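Local atomic coordinates of A223 penton protein C-terminal domain-containing protein (Sulfolobus turreted icosahedral virus, PDB entry 4IL7), a protein that is a structural protein of the viral capsid, probably of the penton at the fivefold vertices; its C-terminal domain has a partial jelly-roll fold. Residues 114-119 against 138-143. The protein carries 1 engineered substitution. Sequence-based numbering, arbitrary orientation. Where two conformers were deposited one is given.
Sequences ITLTIG and AGTQIT
T117 and Q141 form a hydrogen-bonded antiparallel pair between strands 110-118 and 141-147, the central two of a four-stranded sheet in this partial jelly roll; the short segments approach to 4.7 Å with their directions 139° apart. T117 N reaches Q141 O at 2.9 Å, and Q141 N returns to T117 O at 2.8 Å along a nearly straight N-H...O (172°). Two residues along each strand, T143 N bonds to T115 O at 3.0 Å from a position tilted out of the carbonyl plane. L116 and I142, the neighbouring non-hydrogen-bonded pair, lie side by side and point the same way, L116 CD2 resting on I142 CG1. I114 CD1 meets I142 CG2 on this same buried face, which packs on the second sheet, L116 against L99 and I114 against I101. T115, T117, Q141 and T143 occupy the other, partly exposed face. There, in the conformer given, T143 CG2, anti to its carbonyl carbon (OG1 chi1 61°), comes to 3.6 Å from T117 CG2, while T117 OG1 touches Q141 CB. The amide end of Q141 turns away, its OE1 bonded to T92 OG1. Where the pairing ends, I118 CD1, from the last residue of its strand, comes within 3.6 Å of T140 OG1, a hydroxyl bonded to I137 O. Last, one water bridges the two segments past the last pair, accepting from G119 N at 3.0 Å and donating to G139 O.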
# COMPACT_ATOMS: atom_id res chain seq x y z
N ILE A 114 -1.71 5.40 3.88
CA ILE A 114 -1.87 3.96 4.16
C ILE A 114 -1.51 3.70 5.59
O ILE A 114 -0.60 4.29 6.14
CB ILE A 114 -1.05 3.06 3.18
CG1 ILE A 114 -1.41 1.59 3.25
CG2 ILE A 114 0.43 3.33 3.31
CD1 ILE A 114 -0.78 0.73 2.13
N THR A 115 -2.22 2.74 6.22
CA THR A 115 -1.95 2.30 7.56
C THR A 115 -1.58 0.86 7.60
O THR A 115 -2.27 0.02 6.97
CB THR A 115 -3.16 2.51 8.46
OG1 THR A 115 -3.55 3.88 8.42
CG2 THR A 115 -2.91 2.12 9.91
N LEU A 116 -0.50 0.52 8.25
CA LEU A 116 0.01 -0.82 8.44
C LEU A 116 0.05 -1.20 9.88
O LEU A 116 0.35 -0.32 10.74
CB LEU A 116 1.43 -0.97 7.90
CG LEU A 116 1.69 -0.55 6.45
CD1 LEU A 116 3.12 -0.79 6.02
CD2 LEU A 116 0.77 -1.24 5.47
N THR A 117 -0.14 -2.44 10.24
CA THR A 117 -0.01 -2.91 11.60
C THR A 117 0.87 -4.13 11.64
O THR A 117 0.73 -5.02 10.80
CB THR A 117 -1.37 -3.14 12.23
OG1 THR A 117 -2.01 -4.33 11.69
CG2 THR A 117 -2.26 -2.02 12.12
N ILE A 118 1.77 -4.22 12.61
CA ILE A 118 2.60 -5.39 12.78
C ILE A 118 2.64 -5.60 14.28
O ILE A 118 3.07 -4.72 15.05
CB ILE A 118 4.01 -5.23 12.15
CG1 ILE A 118 4.90 -6.43 12.44
CG2 ILE A 118 4.75 -3.97 12.56
CD1 ILE A 118 4.42 -7.75 11.84
N GLY A 119 2.18 -6.73 14.77
CA GLY A 119 2.16 -6.98 16.19
C GLY A 119 1.37 -5.89 16.91
O GLY A 119 0.25 -5.61 16.59
N ALA A 138 7.21 -10.00 7.58
CA ALA A 138 6.16 -10.99 7.37
C ALA A 138 5.02 -10.88 8.36
O ALA A 138 5.25 -10.75 9.58
CB ALA A 138 6.76 -12.37 7.42
N GLY A 139 3.80 -10.91 7.87
CA GLY A 139 2.60 -10.86 8.68
C GLY A 139 2.09 -9.45 8.95
O GLY A 139 1.02 -9.28 9.54
N THR A 140 2.82 -8.42 8.47
CA THR A 140 2.31 -7.04 8.55
C THR A 140 0.96 -6.97 7.85
O THR A 140 0.77 -7.61 6.80
CB THR A 140 3.33 -6.07 7.90
OG1 THR A 140 4.54 -6.13 8.65
CG2 THR A 140 2.83 -4.64 7.91
N GLN A 141 -0.01 -6.27 8.40
CA GLN A 141 -1.31 -6.09 7.81
C GLN A 141 -1.44 -4.73 7.21
O GLN A 141 -1.02 -3.72 7.77
CB GLN A 141 -2.33 -6.22 8.89
CG GLN A 141 -2.35 -7.62 9.54
CD GLN A 141 -2.93 -8.65 8.68
OE1 GLN A 141 -2.24 -9.58 8.31
NE2 GLN A 141 -4.21 -8.50 8.37
N ILE A 142 -2.06 -4.65 6.04
CA ILE A 142 -2.53 -3.39 5.45
C ILE A 142 -3.93 -3.19 5.93
O ILE A 142 -4.88 -3.92 5.52
CB ILE A 142 -2.52 -3.46 3.91
CG1 ILE A 142 -1.13 -3.78 3.41
CG2 ILE A 142 -3.03 -2.14 3.34
CD1 ILE A 142 -1.06 -3.99 1.90
N THR A 143 -4.16 -2.30 6.88
CA THR A 143 -5.50 -2.14 7.44
C THR A 143 -6.36 -1.07 6.79
O THR A 143 -7.56 -1.12 6.86
CB THR A 143 -5.41 -1.89 8.96
OG1 THR A 143 -4.66 -0.67 9.11
CG2 THR A 143 -4.58 -3.01 9.58
O HOH W 1 0.95 -8.44 12.59